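Local coordinates for putative polysaccharide biosynthesis protein with aminopeptidase-like domain (Clostridium acetobutylicum, PDB 3K9T), which binds one zinc ion per subunit, probably takes part in the biosynthesis of modified polysaccharides, and is not expected to have peptidase activity despite its aminopeptidase-like region, at residues 270-275 with 347-352; 278-283 with 287-292. All coordinates share one frame; numbering follows the deposited sequence.

Contact 1: residues 270-275 with 347-352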
ATOM      1  N   ALA A 270      11.995 -11.221  -1.440  1.00 24.69           N
ATOM      2  CA  ALA A 270      12.572 -12.416  -2.092  1.00 22.47           C
ATOM      3  C   ALA A 270      11.892 -13.649  -1.516  1.00 23.70           C
ATOM      4  O   ALA A 270      11.218 -13.566  -0.494  1.00 21.35           O
ATOM      5  CB  ALA A 270      14.073 -12.513  -1.864  1.00 23.42           C
ATOM      6  N   GLU A 271      12.067 -14.791  -2.165  1.00 25.24           N
ATOM      7  CA  GLU A 271      11.411 -15.997  -1.703  1.00 26.79           C
ATOM      8  C   GLU A 271      11.703 -16.314  -0.232  1.00 26.74           C
ATOM      9  O   GLU A 271      10.759 -16.612   0.540  1.00 27.55           O
ATOM     10  CB  GLU A 271      11.737 -17.183  -2.573  1.00 26.96           C
ATOM     11  CG  GLU A 271      10.808 -18.340  -2.261  1.00 36.65           C
ATOM     12  CD  GLU A 271      11.095 -19.594  -3.060  1.00 40.27           C
ATOM     13  OE1 GLU A 271      11.745 -19.472  -4.133  1.00 37.81           O
ATOM     14  OE2 GLU A 271      10.624 -20.675  -2.596  1.00 34.97           O
ATOM     15  N   ILE A 272      12.967 -16.188   0.165  1.00 24.56           N
ATOM     16  CA  ILE A 272      13.350 -16.457   1.557  1.00 25.46           C
ATOM     17  C   ILE A 272      12.621 -15.511   2.536  1.00 23.22           C
ATOM     18  O   ILE A 272      12.189 -15.941   3.580  1.00 23.24           O
ATOM     19  CB  ILE A 272      14.912 -16.452   1.762  1.00 25.27           C
ATOM     20  CG1 ILE A 272      15.288 -16.942   3.163  1.00 28.66           C
ATOM     21  CG2 ILE A 272      15.503 -15.071   1.501  1.00 25.48           C
ATOM     22  CD1 ILE A 272      14.736 -18.305   3.511  1.00 31.86           C
ATOM     23  N   ASP A 273      12.451 -14.240   2.184  1.00 24.78           N
ATOM     24  CA  ASP A 273      11.715 -13.272   3.048  1.00 21.66           C
ATOM     25  C   ASP A 273      10.286 -13.712   3.227  1.00 22.42           C
ATOM     26  O   ASP A 273       9.751 -13.705   4.355  1.00 22.02           O
ATOM     27  CB  ASP A 273      11.667 -11.873   2.421  1.00 19.21           C
ATOM     28  CG  ASP A 273      13.043 -11.244   2.257  1.00 24.88           C
ATOM     29  OD1 ASP A 273      13.855 -11.303   3.214  1.00 21.64           O
ATOM     30  OD2 ASP A 273      13.305 -10.692   1.161  1.00 19.90           O
ATOM     31  N   LYS A 274       9.663 -14.076   2.102  1.00 23.46           N
ATOM     32  CA  LYS A 274       8.267 -14.484   2.081  1.00 24.77           C
ATOM     33  C   LYS A 274       8.125 -15.766   2.871  1.00 23.94           C
ATOM     34  O   LYS A 274       7.158 -15.931   3.621  1.00 25.40           O
ATOM     35  CB  LYS A 274       7.763 -14.627   0.634  1.00 28.18           C
ATOM     36  CG  LYS A 274       7.757 -13.307  -0.136  1.00 30.82           C
ATOM     37  CD  LYS A 274       6.416 -12.744  -0.485  1.00 45.72           C
ATOM     38  CE  LYS A 274       5.959 -13.255  -1.883  1.00 58.45           C
ATOM     39  NZ  LYS A 274       4.982 -12.297  -2.578  1.00 60.35           N
ATOM     40  N   ILE A 275       9.096 -16.669   2.736  1.00 23.30           N
ATOM     41  CA  ILE A 275       9.010 -17.959   3.451  1.00 22.74           C
ATOM     42  C   ILE A 275       9.176 -17.717   4.958  1.00 23.14           C
ATOM     43  O   ILE A 275       8.342 -18.138   5.764  1.00 22.17           O
ATOM     44  CB  ILE A 275      10.068 -18.976   2.981  1.00 21.57           C
ATOM     45  CG1 ILE A 275       9.686 -19.556   1.627  1.00 24.01           C
ATOM     46  CG2 ILE A 275      10.253 -20.103   4.007  1.00  8.76           C
ATOM     47  CD1 ILE A 275      10.786 -20.442   1.064  1.00 26.38           C
ATOM     48  N   LEU A 347      14.232 -25.253  10.988  1.00 27.53           N
ATOM     49  CA  LEU A 347      13.793 -26.478  10.310  1.00 34.07           C
ATOM     50  C   LEU A 347      12.470 -26.268   9.541  1.00 24.88           C
ATOM     51  O   LEU A 347      12.271 -26.826   8.449  1.00 25.29           O
ATOM     52  CB  LEU A 347      13.677 -27.643  11.311  1.00 23.97           C
ATOM     53  CG  LEU A 347      14.988 -28.232  11.859  1.00 42.14           C
ATOM     54  CD1 LEU A 347      14.711 -29.495  12.637  1.00 17.89           C
ATOM     55  CD2 LEU A 347      15.976 -28.527  10.727  1.00 10.08           C
ATOM     56  N   GLU A 348      11.569 -25.471  10.113  1.00 33.11           N
ATOM     57  CA  GLU A 348      10.266 -25.194   9.477  1.00 26.26           C
ATOM     58  C   GLU A 348      10.463 -24.349   8.227  1.00 23.69           C
ATOM     59  O   GLU A 348       9.765 -24.515   7.208  1.00 19.95           O
ATOM     60  CB  GLU A 348       9.328 -24.464  10.445  1.00 30.29           C
ATOM     61  CG  GLU A 348       7.858 -24.420   9.975  1.00 27.03           C
ATOM     62  CD  GLU A 348       7.274 -25.793   9.791  1.00 26.23           C
ATOM     63  OE1 GLU A 348       7.622 -26.686  10.595  1.00 30.60           O
ATOM     64  OE2 GLU A 348       6.469 -25.992   8.848  1.00 24.76           O
ATOM     65  N   VAL A 349      11.399 -23.409   8.328  1.00 23.28           N
ATOM     66  CA  VAL A 349      11.790 -22.636   7.180  1.00 20.04           C
ATOM     67  C   VAL A 349      12.271 -23.577   6.074  1.00 15.40           C
ATOM     68  O   VAL A 349      11.809 -23.445   4.936  1.00 24.49           O
ATOM     69  CB  VAL A 349      12.822 -21.576   7.537  1.00 29.21           C
ATOM     70  CG1 VAL A 349      13.506 -21.017   6.284  1.00 19.93           C
ATOM     71  CG2 VAL A 349      12.141 -20.488   8.331  1.00 21.36           C
ATOM     72  N   ILE A 350      13.148 -24.530   6.427  1.00 23.02           N
ATOM     73  CA  ILE A 350      13.760 -25.450   5.464  1.00 23.66           C
ATOM     74  C   ILE A 350      12.704 -26.366   4.887  1.00 29.31           C
ATOM     75  O   ILE A 350      12.667 -26.568   3.679  1.00 23.52           O
ATOM     76  CB  ILE A 350      14.952 -26.247   6.056  1.00 26.75           C
ATOM     77  CG1 ILE A 350      16.158 -25.308   6.268  1.00 20.31           C
ATOM     78  CG2 ILE A 350      15.324 -27.397   5.138  1.00 16.54           C
ATOM     79  CD1 ILE A 350      17.364 -25.876   7.103  1.00 16.64           C
ATOM     80  N   TYR A 351      11.829 -26.889   5.741  1.00 23.20           N
ATOM     81  CA  TYR A 351      10.665 -27.651   5.265  1.00 22.69           C
ATOM     82  C   TYR A 351       9.867 -26.825   4.241  1.00 26.40           C
ATOM     83  O   TYR A 351       9.448 -27.356   3.232  1.00 25.60           O
ATOM     84  CB  TYR A 351       9.753 -28.042   6.438  1.00 31.76           C
ATOM     85  CG  TYR A 351       8.451 -28.734   6.049  1.00 18.33           C
ATOM     86  CD1 TYR A 351       7.334 -28.003   5.613  1.00 17.50           C
ATOM     87  CD2 TYR A 351       8.328 -30.111   6.133  1.00 15.42           C
ATOM     88  CE1 TYR A 351       6.152 -28.643   5.269  1.00 23.70           C
ATOM     89  CE2 TYR A 351       7.131 -30.765   5.794  1.00 32.80           C
ATOM     90  CZ  TYR A 351       6.051 -30.027   5.374  1.00 32.52           C
ATOM     91  OH  TYR A 351       4.885 -30.668   5.030  1.00 22.62           O
ATOM     92  N   THR A 352       9.676 -25.531   4.483  1.00 21.72           N
ATOM     93  CA  THR A 352       8.897 -24.689   3.550  1.00 16.29           C
ATOM     94  C   THR A 352       9.645 -24.496   2.213  1.00 22.65           C
ATOM     95  O   THR A 352       9.073 -24.596   1.122  1.00 26.44           O
ATOM     96  CB  THR A 352       8.517 -23.334   4.206  1.00 29.90           C
ATOM     97  OG1 THR A 352       7.882 -23.575   5.471  1.00 22.22           O
ATOM     98  CG2 THR A 352       7.569 -22.542   3.323  1.00 12.10           C
TER
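Ile275 lays its CG2 methyl over Thr352, 3.7 Å from Thr352 CB, and joins two helices of the aminopeptidase-like alpha/beta domain, 271-282 and 336-355. The two short segments run at 123° to each other, with their axes 10.5 Å apart at the closest. The interface is small, made by branched side chains. Ile275 has its CB directed at the other helix; CG2 stands anti to its own backbone N and takes most of the contact, while CG1 lies 4.0 Å from the Thr352 methyl CG2. The two side chains slide past each other in opposite directions. The same Ile275 methyl also touches the preceding turn of helix 336-355, with Val349 O at 3.8 Å and Val349 CG1 at 4.1 Å. From one turn earlier, Ile272 reaches across at about a right angle to Val349: its outermost carbon CD1 comes 4.1 Å from Val349 CG1, a methyl thus shared by both isoleucines. All four residues are buried, and the contact is van der Waals packing, almost all of it between apolar side chains. Two neighbours place the pair in the fold: Glu271 bonds to Asn356 beyond the second segment, and Glu348 makes a salt bridge with Arg417 of the winged helix-turn-helix region. The hydroxyl of Thr352 is turned back to its own helix instead of to Ile275. Its OG1 donates to Glu348 O at 2.7 Å, reaching that carbonyl from the face opposite to the one approached by Thr352 N.

Contact 2: residues 278-283 with 287-292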
ATOM      1  N   LYS A 278       6.144 -15.995   6.561  1.00 25.13           N
ATOM      2  CA  LYS A 278       4.990 -16.879   6.587  1.00 24.25           C
ATOM      3  C   LYS A 278       5.096 -17.923   7.692  1.00 23.92           C
ATOM      4  O   LYS A 278       4.079 -18.278   8.306  1.00 22.65           O
ATOM      5  CB  LYS A 278       4.793 -17.564   5.220  1.00 26.84           C
ATOM      6  CG  LYS A 278       3.428 -18.264   5.026  1.00 25.85           C
ATOM      7  CD  LYS A 278       2.247 -17.305   5.256  1.00 28.08           C
ATOM      8  CE  LYS A 278       0.952 -17.929   4.777  1.00 26.21           C
ATOM      9  NZ  LYS A 278      -0.251 -17.337   5.399  1.00 23.95           N
ATOM     10  N   VAL A 279       6.311 -18.419   7.953  1.00 24.15           N
ATOM     11  CA  VAL A 279       6.526 -19.334   9.081  1.00 22.17           C
ATOM     12  C   VAL A 279       6.261 -18.591  10.412  1.00 25.53           C
ATOM     13  O   VAL A 279       5.489 -19.075  11.274  1.00 26.79           O
ATOM     14  CB  VAL A 279       7.927 -19.986   9.057  1.00 24.75           C
ATOM     15  CG1 VAL A 279       8.177 -20.743  10.339  1.00 10.50           C
ATOM     16  CG2 VAL A 279       8.122 -20.925   7.786  1.00 17.86           C
ATOM     17  N   LEU A 280       6.830 -17.396  10.562  1.00 26.19           N
ATOM     18  CA  LEU A 280       6.637 -16.601  11.801  1.00 27.10           C
ATOM     19  C   LEU A 280       5.174 -16.261  12.061  1.00 27.64           C
ATOM     20  O   LEU A 280       4.654 -16.377  13.207  1.00 26.50           O
ATOM     21  CB  LEU A 280       7.471 -15.312  11.759  1.00 26.30           C
ATOM     22  CG  LEU A 280       9.005 -15.535  11.784  1.00 25.97           C
ATOM     23  CD1 LEU A 280       9.721 -14.234  11.454  1.00 20.30           C
ATOM     24  CD2 LEU A 280       9.493 -16.126  13.146  1.00 19.25           C
HETATM   25  N   MSE A 281       4.501 -15.861  10.987  1.00 27.40           N
HETATM   26  CA  MSE A 281       3.103 -15.443  11.050  1.00 27.11           C
HETATM   27  C   MSE A 281       2.196 -16.503  11.736  1.00 27.73           C
HETATM   28  O   MSE A 281       1.254 -16.181  12.486  1.00 24.83           O
HETATM   29  CB  MSE A 281       2.643 -15.171   9.626  1.00 27.03           C
HETATM   30  CG  MSE A 281       1.211 -14.753   9.507  1.00 35.81           C
HETATM   31 SE   MSE A 281       0.783 -14.336   7.648  0.75 25.38          SE
HETATM   32  CE  MSE A 281       2.346 -13.208   7.159  1.00 18.26           C
ATOM     33  N   HIS A 282       2.489 -17.767  11.477  1.00 25.82           N
ATOM     34  CA  HIS A 282       1.634 -18.836  11.942  1.00 26.39           C
ATOM     35  C   HIS A 282       2.253 -19.652  13.048  1.00 26.87           C
ATOM     36  O   HIS A 282       1.682 -20.611  13.480  1.00 26.74           O
ATOM     37  CB  HIS A 282       1.262 -19.738  10.772  1.00 23.37           C
ATOM     38  CG  HIS A 282       0.364 -19.074   9.788  1.00 27.24           C
ATOM     39  ND1 HIS A 282      -0.992 -18.956   9.994  1.00 24.88           N
ATOM     40  CD2 HIS A 282       0.622 -18.474   8.598  1.00 31.39           C
ATOM     41  CE1 HIS A 282      -1.534 -18.325   8.966  1.00 33.05           C
ATOM     42  NE2 HIS A 282      -0.575 -18.022   8.105  1.00 31.37           N
ATOM     43  N   CYS A 283       3.391 -19.223  13.556  1.00 29.31           N
ATOM     44  CA  CYS A 283       4.119 -20.028  14.515  1.00 27.80           C
ATOM     45  C   CYS A 283       3.578 -19.957  15.945  1.00 25.26           C
ATOM     46  O   CYS A 283       3.970 -20.740  16.773  1.00 26.69           O
ATOM     47  CB  CYS A 283       5.597 -19.665  14.486  1.00 26.98           C
ATOM     48  SG  CYS A 283       6.063 -18.218  15.428  1.00 32.16           S
ATOM     49  N   TYR A 287       6.901 -12.065  17.239  1.00 28.23           N
ATOM     50  CA  TYR A 287       8.124 -11.881  16.481  1.00 26.25           C
ATOM     51  C   TYR A 287       8.173 -10.471  15.920  1.00 27.05           C
ATOM     52  O   TYR A 287       7.222  -9.705  16.001  1.00 26.71           O
ATOM     53  CB  TYR A 287       8.210 -12.871  15.324  1.00 25.26           C
ATOM     54  CG  TYR A 287       7.091 -12.716  14.337  1.00 23.99           C
ATOM     55  CD1 TYR A 287       5.839 -13.264  14.601  1.00 21.91           C
ATOM     56  CD2 TYR A 287       7.269 -11.998  13.143  1.00 22.42           C
ATOM     57  CE1 TYR A 287       4.788 -13.132  13.695  1.00 22.29           C
ATOM     58  CE2 TYR A 287       6.212 -11.839  12.234  1.00 24.06           C
ATOM     59  CZ  TYR A 287       4.986 -12.409  12.513  1.00 19.95           C
ATOM     60  OH  TYR A 287       3.942 -12.270  11.638  1.00 19.28           O
ATOM     61  N   TYR A 288       9.307 -10.118  15.350  1.00 26.95           N
ATOM     62  CA  TYR A 288       9.427  -8.826  14.763  1.00 28.39           C
ATOM     63  C   TYR A 288      10.205  -8.995  13.485  1.00 28.19           C
ATOM     64  O   TYR A 288      11.144  -9.787  13.439  1.00 29.40           O
ATOM     65  CB  TYR A 288      10.094  -7.860  15.744  1.00 28.88           C
ATOM     66  CG  TYR A 288      10.289  -6.499  15.158  1.00 33.97           C
ATOM     67  CD1 TYR A 288       9.205  -5.625  15.002  1.00 42.09           C
ATOM     68  CD2 TYR A 288      11.554  -6.076  14.730  1.00 41.55           C
ATOM     69  CE1 TYR A 288       9.376  -4.361  14.445  1.00 39.97           C
ATOM     70  CE2 TYR A 288      11.729  -4.825  14.166  1.00 46.36           C
ATOM     71  CZ  TYR A 288      10.631  -3.976  14.030  1.00 44.59           C
ATOM     72  OH  TYR A 288      10.805  -2.744  13.465  1.00 58.18           O
ATOM     73  N   VAL A 289       9.789  -8.282  12.440  1.00 27.10           N
ATOM     74  CA  VAL A 289      10.477  -8.296  11.152  1.00 25.42           C
ATOM     75  C   VAL A 289      11.063  -6.912  10.915  1.00 25.51           C
ATOM     76  O   VAL A 289      10.392  -5.932  11.159  1.00 28.68           O
ATOM     77  CB  VAL A 289       9.510  -8.634  10.022  1.00 24.05           C
ATOM     78  CG1 VAL A 289      10.230  -8.532   8.632  1.00 24.47           C
ATOM     79  CG2 VAL A 289       8.867  -9.993  10.259  1.00 18.32           C
ATOM     80  N   ALA A 290      12.304  -6.835  10.448  1.00 26.22           N
ATOM     81  CA  ALA A 290      12.967  -5.551  10.129  1.00 25.01           C
ATOM     82  C   ALA A 290      13.362  -5.563   8.688  1.00 22.55           C
ATOM     83  O   ALA A 290      13.630  -6.607   8.143  1.00 23.35           O
ATOM     84  CB  ALA A 290      14.223  -5.362  10.984  1.00 21.32           C
ATOM     85  N   ASP A 291      13.413  -4.403   8.067  1.00 24.88           N
ATOM     86  CA  ASP A 291      13.939  -4.291   6.702  1.00 25.36           C
ATOM     87  C   ASP A 291      15.452  -4.354   6.733  1.00 23.42           C
ATOM     88  O   ASP A 291      16.095  -4.166   7.761  1.00 22.50           O
ATOM     89  CB  ASP A 291      13.516  -2.970   6.025  1.00 28.75           C
ATOM     90  CG  ASP A 291      12.012  -2.925   5.666  1.00 34.01           C
ATOM     91  OD1 ASP A 291      11.538  -3.782   4.891  1.00 31.48           O
ATOM     92  OD2 ASP A 291      11.309  -2.012   6.162  1.00 38.91           O
ATOM     93  N   PHE A 292      16.019  -4.625   5.574  1.00 23.31           N
ATOM     94  CA  PHE A 292      17.449  -4.657   5.414  1.00 22.45           C
ATOM     95  C   PHE A 292      18.088  -3.328   5.727  1.00 20.51           C
ATOM     96  O   PHE A 292      17.521  -2.296   5.497  1.00 20.22           O
ATOM     97  CB  PHE A 292      17.805  -5.012   3.981  1.00 22.09           C
ATOM     98  CG  PHE A 292      19.297  -4.953   3.674  1.00 21.56           C
ATOM     99  CD1 PHE A 292      20.118  -6.016   3.976  1.00 25.91           C
ATOM    100  CD2 PHE A 292      19.848  -3.850   3.027  1.00 26.28           C
ATOM    101  CE1 PHE A 292      21.457  -5.984   3.666  1.00 28.40           C
ATOM    102  CE2 PHE A 292      21.171  -3.805   2.723  1.00 24.29           C
ATOM    103  CZ  PHE A 292      21.988  -4.886   3.041  1.00 26.22           C
TER
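Tyr287 and Leu280 bury most of the surface here, the aromatic ring of the strand lying against the last turns of the helix. Helix 271-282 and strand 287-290 follow one another in a beta-alpha-beta unit that starts with strand 260-263, and their segments run nearly antiparallel, at 153°, as expected where the chain leaves the helix and returns along the sheet. Leu280 CB sits over one face of the Tyr287 ring, 3.5 Å from the ring centroid and only 8° off the ring normal, a well-centred CH-pi contact. Leu280 CD1 extends the cover to Tyr287 CD2 at 3.7 Å, and the two side chains cross obliquely. With CB already facing the helix, a chi1 of 61° puts the tyrosine CG between the backbone N and the carbonyl carbon and lays the ring against Leu280. Its far end passes along the main chain: Tyr287 CE1 approaches Leu280 O at 3.3 Å, and Tyr287 OH lies 3.3 Å from Met281 CA. The CB bond of Met281, a selenomethionine, points away from the strand, yet CB itself lies 3.8 Å from Tyr287 OH. Val289, two residues along the strand, brings CG2 to the edge of the tyrosine ring, in its plane, and to within 4.5 Å of Leu280 CD1. On the sheet side, Leu280 also packs on Lys260 and Tyr262 of strand 260-263, which pairs with 287-290. The chemistry is thus an aliphatic group against an aromatic face, with the polar phenol end placed beside the helix backbone, so dispersion and shape probably hold the helix end to strand 287-290.

Both contacts use helix 271-282, contact 1 with its first half and contact 2 with its last turns; their centres are 11 Å apart. Contact 2 is nested within the chain loop that contact 1 closes. The helix packs against helix 336-355 through one set of residues and against strand 287-290 through another. Val279, in segment 278-283 but not touching 287-292, packs on contact 1: its CG2 lies 3.5 Å from Thr352 OG1, and its CG1 lies 3.7 Å from Glu348 CG. Both contacts lie away from the zinc ion held by His190, Asp196 and His325, and are structural packing of the aminopeptidase-like domain.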